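Local structure of chromosome partition protein Smc (Pyrococcus yayanosii, 5XEI) at residues Y15-V20 with G73-K78; G27-V32 with A489-G494; E138-V143 with K441-Y446; E450-L455 with T480-M485. The protein probably serves chromosome condensation and partitioning as a homodimeric, ATP-hydrolysing, DNA-binding SMC protein, represented here by its head domain with part of the coiled coil. All coordinates share one frame; numbering follows the deposited sequence.

Contact 1: Y15-V20 with G73-K78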
# COMPACT_ATOMS: atom_id res chain seq x y z
N TYR A 15 -26.57 33.47 -14.87
CA TYR A 15 -25.69 34.54 -15.32
C TYR A 15 -25.68 34.52 -16.85
O TYR A 15 -25.83 33.46 -17.47
CB TYR A 15 -24.29 34.37 -14.70
CG TYR A 15 -24.36 34.46 -13.18
CD1 TYR A 15 -24.93 33.44 -12.44
CD2 TYR A 15 -23.91 35.58 -12.49
CE1 TYR A 15 -25.03 33.50 -11.06
CE2 TYR A 15 -24.01 35.65 -11.09
CZ TYR A 15 -24.58 34.60 -10.39
OH TYR A 15 -24.71 34.63 -9.01
N GLY A 16 -25.57 35.69 -17.46
CA GLY A 16 -25.83 35.78 -18.88
C GLY A 16 -24.71 35.17 -19.69
O GLY A 16 -23.82 34.49 -19.18
N ASN A 17 -24.77 35.42 -21.01
CA ASN A 17 -23.65 35.04 -21.87
C ASN A 17 -22.42 35.90 -21.61
O ASN A 17 -21.30 35.47 -21.90
CB ASN A 17 -24.03 35.16 -23.35
CG ASN A 17 -25.38 34.59 -23.63
OD1 ASN A 17 -26.35 35.33 -23.82
ND2 ASN A 17 -25.47 33.27 -23.66
N ARG A 18 -22.60 37.11 -21.09
CA ARG A 18 -21.47 37.93 -20.67
C ARG A 18 -20.64 37.18 -19.63
O ARG A 18 -21.17 36.66 -18.65
CB ARG A 18 -21.96 39.26 -20.10
CG ARG A 18 -22.67 40.10 -21.13
CD ARG A 18 -23.13 41.45 -20.59
NE ARG A 18 -24.55 41.50 -20.21
CZ ARG A 18 -25.58 41.38 -21.06
NH1 ARG A 18 -25.37 41.18 -22.36
NH2 ARG A 18 -26.83 41.47 -20.61
N LYS A 19 -19.33 37.08 -19.87
CA LYS A 19 -18.43 36.62 -18.83
C LYS A 19 -18.62 37.47 -17.58
O LYS A 19 -18.94 38.66 -17.66
CB LYS A 19 -16.99 36.71 -19.35
CG LYS A 19 -15.89 36.26 -18.40
CD LYS A 19 -14.54 36.64 -19.00
CE LYS A 19 -13.36 36.00 -18.29
NZ LYS A 19 -12.04 36.56 -18.76
N VAL A 20 -18.50 36.84 -16.41
CA VAL A 20 -18.68 37.50 -15.12
C VAL A 20 -17.48 37.17 -14.25
O VAL A 20 -17.14 36.00 -14.08
CB VAL A 20 -19.97 37.03 -14.43
CG1 VAL A 20 -20.05 37.62 -13.06
CG2 VAL A 20 -21.16 37.41 -15.24
N GLY A 73 -33.70 39.23 -22.73
CA GLY A 73 -32.80 40.11 -23.44
C GLY A 73 -31.55 39.44 -23.95
O GLY A 73 -30.74 40.09 -24.63
N GLU A 74 -31.35 38.17 -23.62
CA GLU A 74 -30.14 37.49 -24.05
C GLU A 74 -30.46 36.10 -24.57
O GLU A 74 -31.34 35.42 -24.04
CB GLU A 74 -29.14 37.36 -22.91
CG GLU A 74 -28.82 38.66 -22.23
CD GLU A 74 -27.70 38.53 -21.23
OE1 GLU A 74 -27.66 39.33 -20.28
OE2 GLU A 74 -26.85 37.62 -21.39
N PRO A 75 -29.76 35.66 -25.61
CA PRO A 75 -29.98 34.32 -26.19
C PRO A 75 -29.46 33.22 -25.28
O PRO A 75 -28.52 33.43 -24.51
CB PRO A 75 -29.17 34.36 -27.48
CG PRO A 75 -28.06 35.35 -27.15
CD PRO A 75 -28.75 36.42 -26.37
N PRO A 76 -30.01 32.01 -25.40
CA PRO A 76 -29.47 30.87 -24.64
C PRO A 76 -27.99 30.69 -24.94
O PRO A 76 -27.51 31.00 -26.03
CB PRO A 76 -30.29 29.68 -25.14
CG PRO A 76 -31.50 30.29 -25.83
CD PRO A 76 -31.04 31.59 -26.38
N ALA A 77 -27.25 30.20 -23.96
CA ALA A 77 -25.82 30.04 -24.13
C ALA A 77 -25.51 28.79 -24.92
O ALA A 77 -26.29 27.83 -24.95
CB ALA A 77 -25.12 29.98 -22.77
N LYS A 78 -24.34 28.79 -25.56
CA LYS A 78 -23.91 27.59 -26.26
C LYS A 78 -23.28 26.58 -25.33
O LYS A 78 -23.08 25.43 -25.74
CB LYS A 78 -22.92 27.92 -27.39
CG LYS A 78 -23.26 29.12 -28.30
CD LYS A 78 -24.54 28.90 -29.11
CE LYS A 78 -25.00 30.23 -29.77
NZ LYS A 78 -26.47 30.27 -30.11
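Glu-74 reaches Asn-17 with CG anti to its own carbonyl carbon (chi1 -53°) and an extended chain beyond (chi2 -172°). CD is thus carried out toward the loop 15-20. Asn-17 N gives a hydrogen bond of 3.1 Å to Glu-74 OE2, with an N-H...O angle of 146°, and Asn-17 N lies nearly on the line of the Glu-74 C-O bond. The same oxygen lies 3.3 Å from Gly-16 CA. The Asn-17 side chain runs past that of Glu-74 in the opposite sense and lies against 75-77, with Asn-17 CG 3.5 Å from Pro-75 O. Both segments are loops at the antiparallel sheet of the ABC-type ATPase head. One leads into strand 20-23 and the other into strand 80-87, and these two strands flank strand 3-10. Phe-68 touches Asn-17, Glu-74 and Ala-77. Tyr-15 turns away from the contact, and its OH bonds to Gly-38 O in the predicted ATP-binding loop. Arg-18 bends at chi3, and its guanidinium comes up to the Glu-74 carboxylate. A salt bridge is modelled there, but the positions of Arg-18 NH2 and Glu-74 OE1 are doubtful.

Contact 2: G27-V32 with A489-G494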
# COMPACT_ATOMS: atom_id res chain seq x y z
N GLY A 27 -9.87 37.15 3.10
CA GLY A 27 -10.57 36.70 4.28
C GLY A 27 -12.05 36.46 4.07
O GLY A 27 -12.47 35.48 3.45
N PHE A 28 -12.86 37.36 4.60
CA PHE A 28 -14.29 37.19 4.68
C PHE A 28 -14.91 37.98 3.53
O PHE A 28 -14.88 39.21 3.54
CB PHE A 28 -14.74 37.69 6.06
CG PHE A 28 -16.18 37.45 6.39
CD1 PHE A 28 -17.04 36.86 5.49
CD2 PHE A 28 -16.66 37.82 7.63
CE1 PHE A 28 -18.37 36.67 5.82
CE2 PHE A 28 -17.99 37.62 7.96
CZ PHE A 28 -18.84 37.04 7.05
N THR A 29 -15.43 37.28 2.52
CA THR A 29 -16.29 37.89 1.51
C THR A 29 -17.72 37.43 1.74
O THR A 29 -17.95 36.27 2.09
CB THR A 29 -15.86 37.52 0.08
OG1 THR A 29 -14.51 37.93 -0.14
CG2 THR A 29 -16.76 38.19 -0.97
N ALA A 30 -18.68 38.33 1.52
CA ALA A 30 -20.09 38.03 1.72
C ALA A 30 -20.88 38.28 0.43
O ALA A 30 -20.97 39.42 -0.04
CB ALA A 30 -20.66 38.86 2.87
N ILE A 31 -21.46 37.21 -0.11
CA ILE A 31 -22.42 37.32 -1.21
C ILE A 31 -23.80 37.59 -0.62
O ILE A 31 -24.31 36.79 0.18
CB ILE A 31 -22.44 36.03 -2.05
CG1 ILE A 31 -21.03 35.49 -2.34
CG2 ILE A 31 -23.23 36.29 -3.32
CD1 ILE A 31 -20.16 36.42 -3.11
N VAL A 32 -24.41 38.72 -1.01
CA VAL A 32 -25.74 39.09 -0.53
C VAL A 32 -26.64 39.46 -1.69
O VAL A 32 -26.19 39.89 -2.76
CB VAL A 32 -25.72 40.24 0.50
CG1 VAL A 32 -24.89 39.84 1.70
CG2 VAL A 32 -25.20 41.52 -0.13
N ALA A 489 -18.05 41.42 7.25
CA ALA A 489 -17.28 41.03 6.09
C ALA A 489 -16.24 42.10 5.76
O ALA A 489 -16.42 43.28 6.07
CB ALA A 489 -18.19 40.80 4.89
N ASP A 490 -15.13 41.66 5.18
CA ASP A 490 -14.14 42.58 4.64
C ASP A 490 -14.57 43.14 3.30
O ASP A 490 -14.19 44.25 2.94
CB ASP A 490 -12.78 41.89 4.46
CG ASP A 490 -12.32 41.11 5.69
OD1 ASP A 490 -13.15 40.39 6.30
OD2 ASP A 490 -11.13 41.22 6.05
N LYS A 491 -15.33 42.35 2.54
CA LYS A 491 -15.83 42.71 1.23
C LYS A 491 -17.25 42.18 1.11
O LYS A 491 -17.57 41.12 1.66
CB LYS A 491 -14.95 42.16 0.11
CG LYS A 491 -15.67 42.04 -1.24
CD LYS A 491 -14.76 41.51 -2.37
CE LYS A 491 -13.69 42.52 -2.73
NZ LYS A 491 -13.04 42.21 -4.02
N ILE A 492 -18.10 42.92 0.41
CA ILE A 492 -19.47 42.52 0.12
C ILE A 492 -19.66 42.52 -1.39
O ILE A 492 -19.31 43.50 -2.06
CB ILE A 492 -20.50 43.44 0.81
CG1 ILE A 492 -20.23 43.51 2.31
CG2 ILE A 492 -21.91 42.94 0.55
CD1 ILE A 492 -20.80 44.75 2.97
N ILE A 493 -20.19 41.42 -1.91
CA ILE A 493 -20.57 41.29 -3.31
C ILE A 493 -22.09 41.26 -3.34
O ILE A 493 -22.72 40.46 -2.63
CB ILE A 493 -19.99 40.00 -3.95
CG1 ILE A 493 -18.46 40.02 -4.02
CG2 ILE A 493 -20.62 39.74 -5.31
CD1 ILE A 493 -17.87 41.06 -4.92
N GLY A 494 -22.69 42.14 -4.14
CA GLY A 494 -24.12 42.16 -4.32
C GLY A 494 -24.52 41.40 -5.57
O GLY A 494 -23.80 41.40 -6.57
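Phe-28 turns one ring face toward Ala-489. Ala-489 CA sits 3.9 Å from the centroid of the Phe-28 ring, 21° off the ring normal, as a CH-pi contact shifted toward the rim. Phe-28 CG is anti to the backbone N (chi1 -173°), which puts CG on the side of Ala-489. Beside it, Ala-30 CB meets Ala-489 CB at 3.7 Å. Further along the same face of the sheet, Val-32 CG2 touches Ile-492 CG2 at 3.6 Å. On the opposite face Thr-29 and Lys-491 lie side by side and point the same way. Thr-29 OG1 takes its hydrogen bond from Ser-25 N. Ile-31 and Ile-493 are likewise aligned, and Ile-31 CD1 rests 3.7 Å from Ile-493 CB. These are neighbouring parallel strands in the core sheet of a P-loop ATPase. Strand 28-32 leads into the predicted ATP-binding loop, and Ile-31 touches Lys-39 of that loop. On its other side strand 28-32 pairs with strand 475-480. Backbone bonds join the strands: Ala-30 N to Lys-491 O, Ile-493 N to Ala-30 O (2.8 Å) and Val-32 N to Ile-493 O (2.9 Å). Where the pairing begins, Phe-28 O accepts from Asp-490 N at 3.0 Å and, weakly, from Lys-491 N. Asp-490 OD1 in turn takes a weak bond of 3.5 Å from Phe-28 N.

Contact 3: E138-V143 with K441-Y446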
# COMPACT_ATOMS: atom_id res chain seq x y z
N GLU A 138 -13.64 15.53 1.63
CA GLU A 138 -15.04 15.10 1.66
C GLU A 138 -16.01 16.27 1.46
O GLU A 138 -17.19 16.17 1.80
CB GLU A 138 -15.37 14.36 2.96
CG GLU A 138 -14.26 13.40 3.37
CD GLU A 138 -14.64 11.93 3.28
OE1 GLU A 138 -13.84 11.09 3.73
OE2 GLU A 138 -15.74 11.62 2.76
N GLY A 139 -15.54 17.39 0.91
CA GLY A 139 -16.37 18.56 0.81
C GLY A 139 -16.86 19.12 2.12
O GLY A 139 -17.86 19.85 2.12
N TYR A 140 -16.19 18.82 3.24
CA TYR A 140 -16.64 19.36 4.53
C TYR A 140 -16.64 20.88 4.53
O TYR A 140 -17.50 21.50 5.16
CB TYR A 140 -15.79 18.83 5.70
CG TYR A 140 -14.61 19.72 6.16
CD1 TYR A 140 -13.35 19.59 5.59
CD2 TYR A 140 -14.77 20.66 7.17
CE1 TYR A 140 -12.30 20.39 6.00
CE2 TYR A 140 -13.71 21.46 7.58
CZ TYR A 140 -12.48 21.32 7.00
OH TYR A 140 -11.43 22.11 7.40
N ASN A 141 -15.69 21.50 3.82
CA ASN A 141 -15.57 22.96 3.77
C ASN A 141 -16.51 23.61 2.75
O ASN A 141 -16.56 24.84 2.68
CB ASN A 141 -14.12 23.35 3.44
CG ASN A 141 -13.64 22.74 2.14
OD1 ASN A 141 -14.05 21.63 1.82
ND2 ASN A 141 -12.82 23.46 1.38
N LEU A 142 -17.23 22.81 1.94
CA LEU A 142 -18.30 23.31 1.06
C LEU A 142 -19.65 22.97 1.69
O LEU A 142 -20.11 21.83 1.61
CB LEU A 142 -18.21 22.71 -0.33
CG LEU A 142 -16.84 22.60 -0.99
CD1 LEU A 142 -16.93 21.79 -2.26
CD2 LEU A 142 -16.32 23.97 -1.27
N VAL A 143 -20.29 23.98 2.28
CA VAL A 143 -21.59 23.83 2.92
C VAL A 143 -22.67 24.50 2.08
O VAL A 143 -22.96 25.68 2.25
CB VAL A 143 -21.57 24.40 4.34
CG1 VAL A 143 -22.70 23.81 5.14
CG2 VAL A 143 -20.27 24.11 4.99
N LYS A 441 -6.61 22.02 11.30
CA LYS A 441 -6.03 21.99 9.96
C LYS A 441 -6.91 22.82 9.03
O LYS A 441 -7.84 22.30 8.41
CB LYS A 441 -5.87 20.56 9.45
CG LYS A 441 -4.78 20.40 8.40
CD LYS A 441 -4.09 19.01 8.43
CE LYS A 441 -2.91 18.95 9.42
NZ LYS A 441 -2.23 17.59 9.54
N PRO A 442 -6.61 24.11 8.91
CA PRO A 442 -7.42 24.98 8.03
C PRO A 442 -7.44 24.47 6.60
O PRO A 442 -6.40 24.20 6.00
CB PRO A 442 -6.69 26.33 8.11
CG PRO A 442 -5.62 26.20 9.15
CD PRO A 442 -5.35 24.75 9.34
N ALA A 443 -8.65 24.33 6.04
CA ALA A 443 -8.77 24.15 4.60
C ALA A 443 -8.51 25.49 3.89
O ALA A 443 -8.63 26.56 4.50
CB ALA A 443 -10.16 23.63 4.25
N PRO A 444 -8.14 25.46 2.60
CA PRO A 444 -7.82 26.72 1.89
C PRO A 444 -8.96 27.73 1.88
O PRO A 444 -8.71 28.94 1.96
CB PRO A 444 -7.48 26.25 0.47
CG PRO A 444 -7.01 24.86 0.65
CD PRO A 444 -7.87 24.28 1.74
N PHE A 445 -10.20 27.27 1.78
CA PHE A 445 -11.33 28.17 1.91
C PHE A 445 -12.50 27.37 2.45
O PHE A 445 -12.51 26.13 2.41
CB PHE A 445 -11.72 28.81 0.58
CG PHE A 445 -12.34 27.83 -0.37
CD1 PHE A 445 -11.53 27.05 -1.19
CD2 PHE A 445 -13.71 27.63 -0.37
CE1 PHE A 445 -12.09 26.13 -2.03
CE2 PHE A 445 -14.27 26.69 -1.21
CZ PHE A 445 -13.46 25.94 -2.03
N TYR A 446 -13.51 28.12 2.92
CA TYR A 446 -14.80 27.59 3.33
C TYR A 446 -15.91 28.31 2.56
O TYR A 446 -15.82 29.52 2.33
CB TYR A 446 -14.99 27.75 4.87
CG TYR A 446 -13.95 26.98 5.63
CD1 TYR A 446 -12.68 27.51 5.82
CD2 TYR A 446 -14.22 25.70 6.12
CE1 TYR A 446 -11.70 26.80 6.47
CE2 TYR A 446 -13.25 24.96 6.79
CZ TYR A 446 -11.99 25.52 6.96
OH TYR A 446 -11.00 24.82 7.60
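Asn-141 and Tyr-446 bring their CA atoms to 4.7 Å, where a type I turn from Gly-139 to Leu-142 delivers the chain to strand 142-143. That short strand forms an outer edge of the mixed core sheet in the ABC-type head. It pairs in parallel with strand 445-449, which by sequence carries the Walker B motif at its end. Asn-141 makes a polar link to the strand backbone. Its chi1 of 57° sets CG between the backbone N and the carbonyl carbon, and Asn-141 CG comes to 3.6 Å from Phe-445 O. Asn-141 ND2 donates to Phe-445 O at 2.9 Å with an N-H...O angle of 162°. The acceptor lies in the plane of the amide. ND2 also stands over the centre of the Phe-445 ring. Asn-141 CB lies over the centre of the Tyr-140 ring and approaches Tyr-446 CD2 at 3.6 Å. The two tyrosines cross obliquely, their planes at 75°. Tyr-140 OH and Tyr-446 OH share a hydrogen bond of 2.8 Å. Tyr-446 OH also accepts from Ala-443 N at 2.9 Å, so its hydroxyl is gripped by two bonds, one from its own segment. Ile-434 and Ile-437 of helix 424-440 pack on Tyr-140, and Phe-476 lies nearly parallel to the Tyr-446 ring. Next in the chain after Asn-141, Leu-142 packs against Phe-445, with Leu-142 CD2 3.4 Å from Phe-445 CE2.

Contact 4: E450-L455 with T480-M485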
# COMPACT_ATOMS: atom_id res chain seq x y z
N GLU A 450 -26.48 29.98 2.69
CA GLU A 450 -27.46 30.00 3.80
C GLU A 450 -26.80 29.79 5.18
O GLU A 450 -26.03 30.64 5.63
CB GLU A 450 -28.59 28.96 3.63
CG GLU A 450 -28.12 27.53 3.62
CD GLU A 450 -27.53 27.11 2.30
OE1 GLU A 450 -27.65 27.82 1.27
OE2 GLU A 450 -26.72 26.17 2.33
N ILE A 451 -27.14 28.68 5.88
CA ILE A 451 -26.75 28.23 7.23
C ILE A 451 -27.18 29.21 8.31
O ILE A 451 -27.27 28.83 9.49
CB ILE A 451 -25.24 27.91 7.38
CG1 ILE A 451 -24.41 29.14 7.69
CG2 ILE A 451 -24.71 27.19 6.16
CD1 ILE A 451 -22.93 28.83 7.87
N ASP A 452 -27.44 30.46 7.96
CA ASP A 452 -28.08 31.36 8.90
C ASP A 452 -29.60 31.34 8.78
O ASP A 452 -30.29 31.98 9.58
CB ASP A 452 -27.56 32.78 8.71
CG ASP A 452 -27.35 33.15 7.25
OD1 ASP A 452 -28.16 32.71 6.39
OD2 ASP A 452 -26.37 33.88 6.98
N ALA A 453 -30.13 30.58 7.82
CA ALA A 453 -31.57 30.51 7.57
C ALA A 453 -32.37 30.10 8.81
O ALA A 453 -33.57 30.40 8.86
CB ALA A 453 -31.84 29.53 6.43
N HIS A 454 -31.76 29.43 9.78
CA HIS A 454 -32.51 28.89 10.91
C HIS A 454 -31.95 29.30 12.27
O HIS A 454 -32.30 28.69 13.29
CB HIS A 454 -32.60 27.37 10.82
CG HIS A 454 -33.43 26.88 9.68
ND1 HIS A 454 -34.04 27.73 8.78
CD2 HIS A 454 -33.78 25.62 9.30
CE1 HIS A 454 -34.71 27.02 7.89
NE2 HIS A 454 -34.57 25.74 8.19
N LEU A 455 -31.08 30.30 12.31
CA LEU A 455 -30.57 30.82 13.57
C LEU A 455 -31.13 32.21 13.81
O LEU A 455 -31.26 33.01 12.88
CB LEU A 455 -29.04 30.88 13.60
CG LEU A 455 -28.29 29.66 13.05
CD1 LEU A 455 -26.81 29.93 13.00
CD2 LEU A 455 -28.58 28.39 13.84
N THR A 480 -25.42 35.10 2.01
CA THR A 480 -26.33 35.41 3.10
C THR A 480 -27.20 36.60 2.70
O THR A 480 -27.01 37.22 1.65
CB THR A 480 -25.56 35.70 4.40
OG1 THR A 480 -26.49 35.92 5.46
CG2 THR A 480 -24.71 36.95 4.26
N LEU A 481 -28.16 36.91 3.56
CA LEU A 481 -28.93 38.14 3.44
C LEU A 481 -29.08 38.84 4.79
O LEU A 481 -29.75 39.88 4.85
CB LEU A 481 -30.29 37.84 2.82
CG LEU A 481 -31.01 36.73 3.56
CD1 LEU A 481 -31.96 37.33 4.58
CD2 LEU A 481 -31.72 35.80 2.60
N ARG A 482 -28.45 38.32 5.84
CA ARG A 482 -28.60 38.83 7.20
C ARG A 482 -27.58 39.93 7.47
O ARG A 482 -26.39 39.76 7.22
CB ARG A 482 -28.43 37.69 8.20
CG ARG A 482 -29.10 36.39 7.75
CD ARG A 482 -30.61 36.45 7.93
NE ARG A 482 -30.98 36.69 9.33
CZ ARG A 482 -31.16 35.73 10.23
NH1 ARG A 482 -31.00 34.45 9.90
NH2 ARG A 482 -31.51 36.05 11.48
N ASP A 483 -28.07 41.05 8.00
CA ASP A 483 -27.26 42.26 8.07
C ASP A 483 -26.09 42.10 9.02
O ASP A 483 -25.00 42.64 8.78
CB ASP A 483 -28.13 43.45 8.46
CG ASP A 483 -29.41 43.54 7.61
OD1 ASP A 483 -30.47 43.10 8.11
OD2 ASP A 483 -29.35 44.02 6.46
N VAL A 484 -26.28 41.34 10.10
CA VAL A 484 -25.19 41.14 11.05
C VAL A 484 -24.04 40.40 10.38
O VAL A 484 -22.86 40.68 10.63
CB VAL A 484 -25.70 40.39 12.29
CG1 VAL A 484 -24.70 40.54 13.43
CG2 VAL A 484 -27.08 40.88 12.70
N MET A 485 -24.37 39.43 9.51
CA MET A 485 -23.33 38.71 8.79
C MET A 485 -22.59 39.64 7.83
O MET A 485 -21.36 39.65 7.78
CB MET A 485 -23.93 37.54 8.04
CG MET A 485 -22.87 36.61 7.51
SD MET A 485 -22.03 35.70 8.82
CE MET A 485 -23.32 34.52 9.26
O HOH W 1 -28.79 33.98 4.39
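Asp-452, in the loop after strand 445-449, the Walker B strand by sequence, meets Thr-480 shortly before helix 483-488, close to the predicted ATP site. With OG1 anti to its own backbone N (chi1 -176°), Thr-480 OG1 donates to Asp-452 OD2 at 2.5 Å and comes from above the carboxylate plane, 37° out of it. The same Thr-480 OG1 accepts from Arg-482 N at 3.1 Å with an N-H...O angle of 176°, which makes an ST turn leading into the helix. A water bridges the pair by donating to Asp-452 OD1 and to Thr-480 OG1, at 3.2 Å from the latter. Arg-482 bends at chi2 and chi3 and slides past Asp-452 in the opposite direction. Arg-482 CG comes within 3.7 Å of Asp-452 CG. Its guanidinium edge faces the turn 452-455, where NH1 and NH2 both give weak bonds to Leu-455 O (3.3 Å from NH1). Met-485 CE lies 3.9 Å from Asp-452 OD2, and Val-460 of helix 457-470 touches Arg-482. Judged by sequence and position, this probably pairs the D-loop region with the switch (H-loop) region after strand 475-480, two elements typical of ABC-type ATPase heads.

In the fold
From the N terminus, contact 1 opens first, and contact 2 opens at 27-32 before contact 1 closes at 73-78. The two therefore cross. Contact 1 joins loops at the antiparallel sheet. Contact 2 closes a very long loop and pairs two strands of the mixed core sheet. Contacts 3 and 4 nest inside it, in series. The loop of contact 3 contains the long coiled-coil helices 170-246 and 321-383, so this contact joins the N- and C-terminal parts of the head. Contact 4 closes a short loop that holds helix 457-470 and most of strand 475-480. It touches contact 2 through Ile-31 O and Thr-480 N, and contact 3 through Val-143 and Ile-451.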